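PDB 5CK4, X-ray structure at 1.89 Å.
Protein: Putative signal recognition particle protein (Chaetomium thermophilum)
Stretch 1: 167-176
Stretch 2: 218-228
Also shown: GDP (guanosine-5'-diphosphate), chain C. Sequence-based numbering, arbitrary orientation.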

# COMPACT_ATOMS: atom_id res chain seq x y z
N PHE A 167 2.06 -0.30 0.79
CA PHE A 167 1.34 -0.72 2.00
C PHE A 167 2.30 -1.52 2.88
O PHE A 167 2.65 -2.66 2.54
CB PHE A 167 0.12 -1.57 1.63
CG PHE A 167 -0.73 -1.94 2.83
CD1 PHE A 167 -0.43 -3.07 3.59
CD2 PHE A 167 -1.80 -1.15 3.20
CE1 PHE A 167 -1.21 -3.40 4.70
CE2 PHE A 167 -2.59 -1.48 4.30
CZ PHE A 167 -2.29 -2.60 5.04
N LEU A 168 2.73 -0.92 3.99
CA LEU A 168 3.75 -1.53 4.85
C LEU A 168 3.08 -2.27 6.01
O LEU A 168 2.15 -1.77 6.62
CB LEU A 168 4.66 -0.46 5.42
CG LEU A 168 6.02 -0.81 6.05
CD1 LEU A 168 7.02 -1.29 4.99
CD2 LEU A 168 6.57 0.41 6.76
N LEU A 169 3.58 -3.47 6.30
CA LEU A 169 3.11 -4.25 7.44
C LEU A 169 4.30 -4.89 8.16
O LEU A 169 5.39 -5.04 7.59
CB LEU A 169 2.10 -5.33 7.00
CG LEU A 169 2.58 -6.38 5.97
CD1 LEU A 169 3.30 -7.58 6.65
CD2 LEU A 169 1.41 -6.88 5.13
N ASP A 170 4.06 -5.27 9.42
CA ASP A 170 5.05 -5.95 10.24
C ASP A 170 4.94 -7.46 9.98
O ASP A 170 4.00 -8.10 10.44
CB ASP A 170 4.77 -5.62 11.72
CG ASP A 170 5.79 -6.21 12.67
OD1 ASP A 170 6.51 -7.15 12.29
OD2 ASP A 170 5.85 -5.73 13.82
N ALA A 171 5.90 -8.02 9.24
CA ALA A 171 5.83 -9.44 8.90
C ALA A 171 6.03 -10.35 10.11
O ALA A 171 5.67 -11.53 10.07
CB ALA A 171 6.82 -9.81 7.77
N ALA A 172 6.61 -9.81 11.18
CA ALA A 172 6.80 -10.59 12.40
C ALA A 172 5.51 -10.66 13.22
O ALA A 172 5.17 -11.70 13.77
CB ALA A 172 7.95 -10.04 13.24
N ALA A 173 4.79 -9.54 13.28
CA ALA A 173 3.55 -9.47 14.03
C ALA A 173 2.51 -10.34 13.37
O ALA A 173 1.63 -10.87 14.04
CB ALA A 173 3.05 -8.04 14.12
N LEU A 174 2.62 -10.46 12.06
CA LEU A 174 1.75 -11.31 11.26
C LEU A 174 1.81 -12.77 11.71
O LEU A 174 0.87 -13.54 11.51
CB LEU A 174 2.15 -11.19 9.79
CG LEU A 174 1.09 -11.38 8.71
CD1 LEU A 174 -0.09 -10.47 8.98
CD2 LEU A 174 1.69 -11.07 7.34
N ALA A 175 2.93 -13.15 12.33
CA ALA A 175 3.13 -14.52 12.77
C ALA A 175 2.42 -14.85 14.09
O ALA A 175 2.55 -15.97 14.58
CB ALA A 175 4.62 -14.83 12.87
N ASP A 176 1.69 -13.90 14.66
CA ASP A 176 1.04 -14.15 15.96
C ASP A 176 -0.06 -15.20 15.87
O ASP A 176 -0.79 -15.29 14.87
CB ASP A 176 0.56 -12.86 16.64
CG ASP A 176 -0.60 -12.17 15.91
OD1 ASP A 176 -1.08 -12.68 14.88
OD2 ASP A 176 -1.04 -11.09 16.38
N ALA A 218 6.47 -6.26 2.99
CA ALA A 218 6.47 -7.10 4.19
C ALA A 218 7.74 -6.84 4.98
O ALA A 218 8.76 -7.50 4.75
CB ALA A 218 6.33 -8.59 3.80
N ASN A 219 7.66 -5.87 5.90
CA ASN A 219 8.80 -5.33 6.64
C ASN A 219 9.26 -6.22 7.81
O ASN A 219 8.56 -7.14 8.22
CB ASN A 219 8.43 -3.94 7.20
CG ASN A 219 9.65 -3.14 7.65
OD1 ASN A 219 10.75 -3.34 7.15
ND2 ASN A 219 9.45 -2.24 8.62
N LYS A 220 10.44 -5.89 8.34
CA LYS A 220 11.05 -6.55 9.51
C LYS A 220 11.53 -7.98 9.20
O LYS A 220 11.50 -8.84 10.08
CB LYS A 220 10.14 -6.51 10.77
CG LYS A 220 9.48 -5.12 11.02
CD LYS A 220 9.00 -4.93 12.45
CE LYS A 220 8.24 -3.60 12.59
NZ LYS A 220 7.73 -3.37 14.00
N GLN A 221 11.97 -8.22 7.97
CA GLN A 221 12.51 -9.54 7.61
C GLN A 221 13.85 -9.88 8.31
O GLN A 221 14.34 -11.00 8.20
CB GLN A 221 12.66 -9.70 6.10
CG GLN A 221 11.34 -9.70 5.34
CD GLN A 221 10.51 -10.94 5.60
OE1 GLN A 221 11.05 -12.03 5.78
NE2 GLN A 221 9.19 -10.79 5.58
N ASP A 222 14.40 -8.92 9.05
CA ASP A 222 15.58 -9.17 9.87
C ASP A 222 15.22 -10.07 11.05
O ASP A 222 16.06 -10.78 11.57
CB ASP A 222 16.18 -7.86 10.36
CG ASP A 222 15.16 -6.99 11.11
OD1 ASP A 222 14.10 -6.68 10.52
OD2 ASP A 222 15.42 -6.63 12.27
N LEU A 223 13.96 -10.02 11.48
CA LEU A 223 13.52 -10.78 12.65
C LEU A 223 13.36 -12.25 12.31
O LEU A 223 12.81 -12.59 11.26
CB LEU A 223 12.20 -10.22 13.19
CG LEU A 223 12.29 -8.79 13.75
CD1 LEU A 223 10.91 -8.29 14.20
CD2 LEU A 223 13.26 -8.73 14.90
N PHE A 224 13.81 -13.13 13.20
CA PHE A 224 13.73 -14.57 12.93
C PHE A 224 12.30 -15.08 12.82
O PHE A 224 12.05 -16.10 12.18
CB PHE A 224 14.51 -15.37 13.98
CG PHE A 224 15.99 -15.34 13.76
CD1 PHE A 224 16.56 -16.10 12.75
CD2 PHE A 224 16.81 -14.55 14.54
CE1 PHE A 224 17.93 -16.08 12.53
CE2 PHE A 224 18.18 -14.52 14.33
CZ PHE A 224 18.74 -15.29 13.32
N THR A 225 11.36 -14.37 13.44
CA THR A 225 9.95 -14.77 13.43
C THR A 225 9.16 -14.13 12.29
O THR A 225 7.95 -14.31 12.20
CB THR A 225 9.25 -14.37 14.75
OG1 THR A 225 9.35 -12.95 14.92
CG2 THR A 225 9.90 -15.07 15.93
N ALA A 226 9.84 -13.40 11.41
CA ALA A 226 9.15 -12.78 10.28
C ALA A 226 8.59 -13.83 9.32
O ALA A 226 9.26 -14.80 8.98
CB ALA A 226 10.09 -11.84 9.54
N VAL A 227 7.36 -13.64 8.89
CA VAL A 227 6.75 -14.48 7.86
C VAL A 227 7.36 -14.09 6.50
O VAL A 227 7.35 -12.93 6.14
CB VAL A 227 5.22 -14.27 7.85
CG1 VAL A 227 4.56 -15.04 6.70
CG2 VAL A 227 4.62 -14.70 9.20
N PRO A 228 7.89 -15.08 5.76
CA PRO A 228 8.48 -14.76 4.44
C PRO A 228 7.43 -14.24 3.46
O PRO A 228 6.24 -14.59 3.59
CB PRO A 228 9.06 -16.10 3.97
CG PRO A 228 8.38 -17.14 4.80
CD PRO A 228 8.04 -16.50 6.11
PB GDP C . 5.10 3.40 12.37
O1B GDP C . 5.46 4.78 11.91
O2B GDP C . 4.48 2.63 11.21
O3B GDP C . 4.09 3.39 13.50
O3A GDP C . 6.38 2.56 12.83
PA GDP C . 7.77 3.13 13.42
O1A GDP C . 8.58 3.78 12.35
O2A GDP C . 7.57 4.02 14.62
O5' GDP C . 8.39 1.71 13.81
C5' GDP C . 7.77 0.92 14.81
C4' GDP C . 8.86 0.11 15.49
O4' GDP C . 9.34 -0.89 14.60
C3' GDP C . 10.07 0.97 15.86
O3' GDP C . 10.59 0.45 17.09
C2' GDP C . 11.07 0.69 14.76
O2' GDP C . 12.42 0.81 15.19
C1' GDP C . 10.75 -0.76 14.44
N9 GDP C . 11.14 -1.13 13.06
C8 GDP C . 10.89 -0.46 11.92
N7 GDP C . 11.39 -1.14 10.85
C5 GDP C . 11.94 -2.27 11.32
C6 GDP C . 12.64 -3.42 10.74
O6 GDP C . 12.81 -3.49 9.50
N1 GDP C . 13.05 -4.39 11.58
C2 GDP C . 12.87 -4.32 12.92
N2 GDP C . 13.33 -5.33 13.71
N3 GDP C . 12.24 -3.29 13.52
C4 GDP C . 11.77 -2.25 12.77

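The two stretches meet first as parallel strands. Beyond them, the loop and 3-10 segment of stretch 1 pack on the loop of stretch 2. L169 pairs with A218 and D170 with N219. N219 N donates to L169 O at 2.9 Å, and A171 N donates to N219 O at 3.0 Å. Thus both backbone polar atoms of N219 are used by stretch 1. Beyond the strands, A171 O accepts from V227 N at 2.9 Å. This bond is almost straight, at 176°. A171 therefore holds N219 through its N and V227 through its O, near the two ends of the second stretch.

D170 organises the turn after its strand. Its OD1 accepts from A172 N at 2.9 Å and from A173 N at 3.1 Å. Its OD2 forms a salt bridge with K220 NZ at 3.0 Å. The lysine chain is extended from chi2 to chi4, which carries the charge to the aspartate. K220 NZ also donates to GDP O4' at 3.0 Å, so one amine joins both stretches to the nucleotide. D222 does not touch stretch 1. It binds the guanine instead, accepting from GDP N1 at OD1 (2.7 Å) and from GDP N2 at OD2 (2.9 Å).

Q221 braces its own loop. Its NE2 donates to V227 O at 2.9 Å and, weakly, to A218 O at 3.4 Å. The same NE2 lies 3.4 Å from A171 CB. The small methyl of A171 points toward stretch 2 and is buried there, with its CB 4.2 Å from both A218 CB and A226 CB.

Apolar contacts fill in around these bonds. A172 CB packs on L223 CD1 at 3.6 Å. Backbones also come close here, with A172 CA 3.8 Å from A226 CA. The buried V227 points toward stretch 1, and its CG2 meets A175 CB at 3.7 Å and L174 CB at 4.3 Å. Together the stretches bury 581 Å², summed over both sides.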